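PDB 5XSW: chitinase from Thermococcus chitonophagus, which probably cleaves chitin internally as an endochitinase, this construct pairing an N-terminal beta-sheet domain with the helical domain that holds the bound glycan. Local coordinates for residues Phe188-Ala193 with Glu403-Val408; Ala195-Lys200 with Asp452-Leu457. All blocks are in the same frame, centred on the assembly; numbering follows the deposited sequence.

Contact 1: residues Phe188-Ala193 with Glu403-Val408; sequences FAMGLA and EYFFTV
Met-190 and Phe-405 meet between helix 186-199 and helix 399-412, their side chains sliding past one another in opposite directions, the phenylalanine ring reaching Met-190's main chain and the thioether reaching the root of the phenylalanine side chain. Phe-405 points toward helix 186-199, its CG anti to the backbone N (chi1 179°), which carries the ring past the methionine side chain as far as the main chain behind it. There Phe-405 CD1 lies 3.5 Å from Met-190 CB, and CZ approaches Met-190 O. On the same ring, CE1 comes to 3.8 Å from Gly-191 N, an oblique approach to the peptide. Met-190 runs the other way: extended at chi2 and bent at chi3 (-81°), it brings SD to 4.0 Å from Phe-405 CB, with CE close to the same atom. The sulfur stands 4.7 Å from the ring centroid and 36° off its normal, an oblique Met-aromatic contact. Around the pair, Phe-453 of helix 449-461 meets the Phe-405 ring edge-to-face and also touches Met-190, while Ile-290 of helix 288-311 packs on Phe-405. An alanine in place of Phe-405 would probably open a gap beside Met-190 CB and the Gly-191 peptide and cost the sulfur this ring, leaving the thioether with Phe-453 and less restrained. Dispersion and sulfur-aromatic attraction, rather than polar bonds, thus join the two segments in this buried setting.

Contact 2: residues Ala195-Lys200 with Asp452-Leu457; sequences AYEWFK and DFLTIL
Leu-454 of helix 449-461 packs against Tyr-196 and Glu-197 near the C-terminal end of helix 186-199, a helix-helix contact inside the helical domain of this chitinase. The two short helical segments cross at -42° with their axes 10.4 Å apart, and Glu-197 and Leu-454 have the nearest CA atoms. Apolar contacts come first. Leu-454 CD1 meets CE2 of the Tyr-196 ring at 4.0 Å, the two side chains crossing at about a right angle, while CD2 lies mainly on Glu-197. One turn on, Leu-457 brings CD1 to 4.1 Å from Glu-197 CB. The loop residues Met-153 and Pro-156 also lie against Tyr-196, and Ile-162 against Leu-454.

The polar element is the carboxylate of Glu-197, which is buried. Its CG stands anti to the backbone N (chi1 -174°) and the chain bends at chi2, sending the acid end alongside helix 449-461, where OE1 forms a salt bridge with Arg-458, the residue following Leu-457. That pairing probably favours the ionised acid in this enclosed place. Within 195-200, just past the helix, the Lys-200 chain bends at chi1 and chi2, and its NZ donates to Glu-197 O at 2.9 Å. Next to the carboxylate that Arg-458 pairs with, Leu-454 CD2 lies 3.7 Å from Glu-197 OE1.

How the contacts relate
Both contacts are buried and both lie on helix 186-199, contact 1 on its first half and contact 2 near its C-terminal end; their centres are 10 Å apart. Helix 399-412 is the partner in the first and helix 449-461 in the second, and these two also meet each other, so the three helices pack against one another around Phe-453. Ala-193 sits at the same junction: its CB lies 3.5 Å from Phe-453 CD2, and Ala-193 O 3.4 Å from Leu-457 CD1. The chemistry differs along the helix, from aromatic and sulfur groups at 188-193/403-408 to leucine methyls set between a tyrosine ring and a charge-paired glutamate at 195-200/452-457.

Contact 1: residues Phe188-Ala193 with Glu403-Val408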
loop_
_atom_site.group_PDB
_atom_site.type_symbol
_atom_site.label_atom_id
_atom_site.label_comp_id
_atom_site.label_asym_id
_atom_site.label_seq_id
_atom_site.Cartn_x
_atom_site.Cartn_y
_atom_site.Cartn_z
ATOM N N PHE A 188 22.285 7.225 -10.563
ATOM C CA PHE A 188 20.893 7.383 -10.996
ATOM C C PHE A 188 20.745 6.975 -12.472
ATOM O O PHE A 188 19.787 6.258 -12.854
ATOM C CB PHE A 188 20.443 8.853 -10.818
ATOM C CG PHE A 188 19.029 9.115 -11.359
ATOM C CD1 PHE A 188 17.921 8.522 -10.750
ATOM C CD2 PHE A 188 18.828 9.945 -12.438
ATOM C CE1 PHE A 188 16.578 8.778 -11.256
ATOM C CE2 PHE A 188 17.523 10.176 -12.960
ATOM C CZ PHE A 188 16.415 9.585 -12.329
ATOM N N ALA A 189 21.682 7.433 -13.310
ATOM C CA ALA A 189 21.614 7.061 -14.749
ATOM C C ALA A 189 21.699 5.530 -14.896
ATOM O O ALA A 189 20.963 4.901 -15.692
ATOM C CB ALA A 189 22.757 7.757 -15.564
ATOM N N MET A 190 22.590 4.892 -14.135
ATOM C CA MET A 190 22.638 3.430 -14.218
ATOM C C MET A 190 21.351 2.756 -13.738
ATOM O O MET A 190 20.980 1.706 -14.251
ATOM C CB MET A 190 23.855 2.859 -13.435
ATOM C CG MET A 190 25.167 3.212 -14.165
ATOM S SD MET A 190 26.595 2.429 -13.315
ATOM C CE MET A 190 26.812 3.554 -12.045
ATOM N N GLY A 191 20.678 3.325 -12.731
ATOM C CA GLY A 191 19.391 2.773 -12.314
ATOM C C GLY A 191 18.330 2.905 -13.414
ATOM O O GLY A 191 17.545 1.974 -13.600
ATOM N N LEU A 192 18.297 4.047 -14.107
ATOM C CA LEU A 192 17.384 4.236 -15.247
ATOM C C LEU A 192 17.690 3.139 -16.292
ATOM O O LEU A 192 16.811 2.655 -16.952
ATOM C CB LEU A 192 17.565 5.617 -15.910
ATOM C CG LEU A 192 17.063 6.885 -15.159
ATOM C CD1 LEU A 192 17.502 8.182 -15.859
ATOM C CD2 LEU A 192 15.522 6.788 -14.906
ATOM N N ALA A 193 18.976 2.833 -16.483
ATOM C CA ALA A 193 19.361 1.934 -17.583
ATOM C C ALA A 193 18.874 0.550 -17.237
ATOM O O ALA A 193 18.465 -0.222 -18.110
ATOM C CB ALA A 193 20.915 1.942 -17.811
ATOM N N GLU A 403 31.160 -1.846 -10.047
ATOM C CA GLU A 403 31.156 -2.709 -8.894
ATOM C C GLU A 403 30.156 -2.237 -7.840
ATOM O O GLU A 403 29.452 -3.032 -7.202
ATOM C CB GLU A 403 32.588 -2.755 -8.295
ATOM C CG GLU A 403 32.608 -3.422 -6.937
ATOM C CD GLU A 403 32.380 -4.933 -6.991
ATOM O OE1 GLU A 403 32.750 -5.549 -8.017
ATOM O OE2 GLU A 403 31.836 -5.514 -6.006
ATOM N N TYR A 404 30.184 -0.940 -7.599
ATOM C CA TYR A 404 29.287 -0.321 -6.623
ATOM C C TYR A 404 27.816 -0.564 -7.042
ATOM O O TYR A 404 26.962 -1.040 -6.272
ATOM C CB TYR A 404 29.603 1.185 -6.554
ATOM C CG TYR A 404 28.545 1.942 -5.775
ATOM C CD1 TYR A 404 28.267 1.631 -4.443
ATOM C CD2 TYR A 404 27.810 2.944 -6.386
ATOM C CE1 TYR A 404 27.262 2.329 -3.746
ATOM C CE2 TYR A 404 26.839 3.637 -5.704
ATOM C CZ TYR A 404 26.569 3.330 -4.396
ATOM O OH TYR A 404 25.559 4.058 -3.780
ATOM N N PHE A 405 27.541 -0.251 -8.298
ATOM C CA PHE A 405 26.199 -0.469 -8.850
ATOM C C PHE A 405 25.703 -1.885 -8.589
ATOM O O PHE A 405 24.616 -2.075 -8.017
ATOM C CB PHE A 405 26.182 -0.149 -10.340
ATOM C CG PHE A 405 24.822 -0.374 -10.957
ATOM C CD1 PHE A 405 23.803 0.566 -10.769
ATOM C CD2 PHE A 405 24.544 -1.543 -11.666
ATOM C CE1 PHE A 405 22.524 0.344 -11.294
ATOM C CE2 PHE A 405 23.258 -1.761 -12.198
ATOM C CZ PHE A 405 22.270 -0.803 -12.020
ATOM N N PHE A 406 26.503 -2.915 -8.893
ATOM C CA PHE A 406 25.991 -4.261 -8.691
ATOM C C PHE A 406 25.935 -4.717 -7.224
ATOM O O PHE A 406 25.079 -5.504 -6.892
ATOM C CB PHE A 406 26.787 -5.296 -9.517
ATOM C CG PHE A 406 26.455 -5.252 -10.968
ATOM C CD1 PHE A 406 25.295 -5.848 -11.435
ATOM C CD2 PHE A 406 27.257 -4.562 -11.866
ATOM C CE1 PHE A 406 24.937 -5.793 -12.793
ATOM C CE2 PHE A 406 26.895 -4.501 -13.238
ATOM C CZ PHE A 406 25.725 -5.106 -13.687
ATOM N N THR A 407 26.840 -4.224 -6.369
ATOM C CA THR A 407 26.702 -4.404 -4.913
ATOM C C THR A 407 25.353 -3.887 -4.397
ATOM O O THR A 407 24.686 -4.555 -3.631
ATOM C CB THR A 407 27.846 -3.652 -4.164
ATOM O OG1 THR A 407 29.102 -4.106 -4.678
ATOM C CG2 THR A 407 27.816 -3.904 -2.685
ATOM N N VAL A 408 24.982 -2.681 -4.793
ATOM C CA VAL A 408 23.678 -2.144 -4.366
ATOM C C VAL A 408 22.548 -3.012 -4.923
ATOM O O VAL A 408 21.578 -3.405 -4.208
ATOM C CB VAL A 408 23.520 -0.681 -4.824
ATOM C CG1 VAL A 408 22.069 -0.187 -4.448
ATOM C CG2 VAL A 408 24.636 0.214 -4.121
#

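Contact 2: residues Ala195-Lys200 with Asp452-Leu457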
loop_
_atom_site.group_PDB
_atom_site.type_symbol
_atom_site.label_atom_id
_atom_site.label_comp_id
_atom_site.label_asym_id
_atom_site.label_seq_id
_atom_site.Cartn_x
_atom_site.Cartn_y
_atom_site.Cartn_z
ATOM N N ALA A 195 16.265 -0.119 -15.296
ATOM C CA ALA A 195 14.805 -0.123 -15.464
ATOM C C ALA A 195 14.431 -0.358 -16.942
ATOM O O ALA A 195 13.475 -1.030 -17.254
ATOM C CB ALA A 195 14.182 1.246 -14.973
ATOM N N TYR A 196 15.178 0.292 -17.825
ATOM C CA TYR A 196 14.993 0.175 -19.285
ATOM C C TYR A 196 15.230 -1.269 -19.733
ATOM O O TYR A 196 14.384 -1.892 -20.304
ATOM C CB TYR A 196 15.995 1.111 -19.960
ATOM C CG TYR A 196 15.984 1.171 -21.481
ATOM C CD1 TYR A 196 14.828 0.916 -22.217
ATOM C CD2 TYR A 196 17.149 1.539 -22.176
ATOM C CE1 TYR A 196 14.835 1.026 -23.625
ATOM C CE2 TYR A 196 17.164 1.625 -23.563
ATOM C CZ TYR A 196 16.016 1.354 -24.276
ATOM O OH TYR A 196 16.040 1.473 -25.658
ATOM N N GLU A 197 16.398 -1.814 -19.434
ATOM C CA GLU A 197 16.737 -3.151 -19.931
ATOM C C GLU A 197 15.898 -4.240 -19.264
ATOM O O GLU A 197 15.473 -5.224 -19.894
ATOM C CB GLU A 197 18.282 -3.416 -19.754
ATOM C CG GLU A 197 18.756 -4.765 -20.411
ATOM C CD GLU A 197 18.552 -4.805 -21.947
ATOM O OE1 GLU A 197 18.520 -3.728 -22.633
ATOM O OE2 GLU A 197 18.462 -5.930 -22.478
ATOM N N TRP A 198 15.645 -4.091 -17.974
ATOM C CA TRP A 198 14.864 -5.077 -17.253
ATOM C C TRP A 198 13.365 -4.982 -17.581
ATOM O O TRP A 198 12.751 -5.993 -17.946
ATOM C CB TRP A 198 15.086 -4.899 -15.717
ATOM C CG TRP A 198 14.724 -6.089 -14.880
ATOM C CD1 TRP A 198 14.093 -7.258 -15.276
ATOM C CD2 TRP A 198 14.970 -6.222 -13.489
ATOM N NE1 TRP A 198 13.975 -8.106 -14.195
ATOM C CE2 TRP A 198 14.515 -7.490 -13.091
ATOM C CE3 TRP A 198 15.581 -5.392 -12.535
ATOM C CZ2 TRP A 198 14.609 -7.933 -11.767
ATOM C CZ3 TRP A 198 15.699 -5.843 -11.249
ATOM C CH2 TRP A 198 15.195 -7.104 -10.870
ATOM N N PHE A 199 12.755 -3.787 -17.486
ATOM C CA PHE A 199 11.260 -3.707 -17.571
ATOM C C PHE A 199 10.800 -3.000 -18.840
ATOM O O PHE A 199 9.604 -2.815 -19.047
ATOM C CB PHE A 199 10.661 -3.000 -16.300
ATOM C CG PHE A 199 11.003 -3.747 -15.021
ATOM C CD1 PHE A 199 10.401 -4.961 -14.757
ATOM C CD2 PHE A 199 11.954 -3.232 -14.113
ATOM C CE1 PHE A 199 10.764 -5.710 -13.607
ATOM C CE2 PHE A 199 12.276 -3.943 -12.966
ATOM C CZ PHE A 199 11.706 -5.204 -12.742
ATOM N N LYS A 200 11.765 -2.629 -19.695
ATOM C CA LYS A 200 11.511 -2.025 -21.031
ATOM C C LYS A 200 10.937 -0.643 -20.918
ATOM O O LYS A 200 10.286 -0.149 -21.851
ATOM C CB LYS A 200 10.567 -2.911 -21.886
ATOM C CG LYS A 200 10.931 -4.423 -21.779
ATOM C CD LYS A 200 12.447 -4.656 -22.105
ATOM C CE LYS A 200 12.753 -6.148 -21.838
ATOM N NZ LYS A 200 14.218 -6.493 -22.128
ATOM N N ASP A 452 28.218 1.782 -23.826
ATOM C CA ASP A 452 28.564 0.479 -23.284
ATOM C C ASP A 452 27.639 -0.092 -22.212
ATOM O O ASP A 452 27.667 -1.295 -21.948
ATOM C CB ASP A 452 29.964 0.540 -22.666
ATOM C CG ASP A 452 31.026 0.895 -23.681
ATOM O OD1 ASP A 452 31.026 0.274 -24.776
ATOM O OD2 ASP A 452 31.829 1.794 -23.387
ATOM N N PHE A 453 26.927 0.753 -21.471
ATOM C CA PHE A 453 26.339 0.181 -20.255
ATOM C C PHE A 453 25.209 -0.850 -20.516
ATOM O O PHE A 453 25.048 -1.801 -19.744
ATOM C CB PHE A 453 25.842 1.315 -19.278
ATOM C CG PHE A 453 25.511 0.779 -17.895
ATOM C CD1 PHE A 453 26.492 0.215 -17.116
ATOM C CD2 PHE A 453 24.202 0.831 -17.392
ATOM C CE1 PHE A 453 26.204 -0.337 -15.841
ATOM C CE2 PHE A 453 23.886 0.314 -16.137
ATOM C CZ PHE A 453 24.878 -0.275 -15.351
ATOM N N LEU A 454 24.429 -0.711 -21.601
ATOM C CA LEU A 454 23.444 -1.760 -21.867
ATOM C C LEU A 454 24.103 -3.122 -22.110
ATOM O O LEU A 454 23.575 -4.166 -21.702
ATOM C CB LEU A 454 22.573 -1.438 -23.087
ATOM C CG LEU A 454 21.497 -0.363 -22.868
ATOM C CD1 LEU A 454 20.651 -0.150 -24.174
ATOM C CD2 LEU A 454 20.588 -0.816 -21.673
ATOM N N THR A 455 25.274 -3.097 -22.740
ATOM C CA THR A 455 25.979 -4.388 -23.005
ATOM C C THR A 455 26.465 -5.001 -21.675
ATOM O O THR A 455 26.319 -6.198 -21.423
ATOM C CB THR A 455 27.121 -4.152 -24.028
ATOM O OG1 THR A 455 26.542 -3.785 -25.291
ATOM C CG2 THR A 455 27.925 -5.480 -24.237
ATOM N N ILE A 456 26.948 -4.141 -20.761
ATOM C CA ILE A 456 27.323 -4.593 -19.424
ATOM C C ILE A 456 26.132 -5.215 -18.701
ATOM O O ILE A 456 26.212 -6.307 -18.089
ATOM C CB ILE A 456 27.873 -3.427 -18.558
ATOM C CG1 ILE A 456 29.206 -2.873 -19.104
ATOM C CG2 ILE A 456 27.921 -3.884 -17.064
ATOM C CD1 ILE A 456 30.439 -3.871 -18.934
ATOM N N LEU A 457 25.000 -4.518 -18.743
ATOM C CA LEU A 457 23.770 -5.100 -18.147
ATOM C C LEU A 457 23.383 -6.485 -18.738
ATOM O O LEU A 457 23.002 -7.419 -18.000
ATOM C CB LEU A 457 22.592 -4.131 -18.321
ATOM C CG LEU A 457 22.649 -2.852 -17.421
ATOM C CD1 LEU A 457 21.439 -1.908 -17.675
ATOM C CD2 LEU A 457 22.742 -3.241 -15.920
#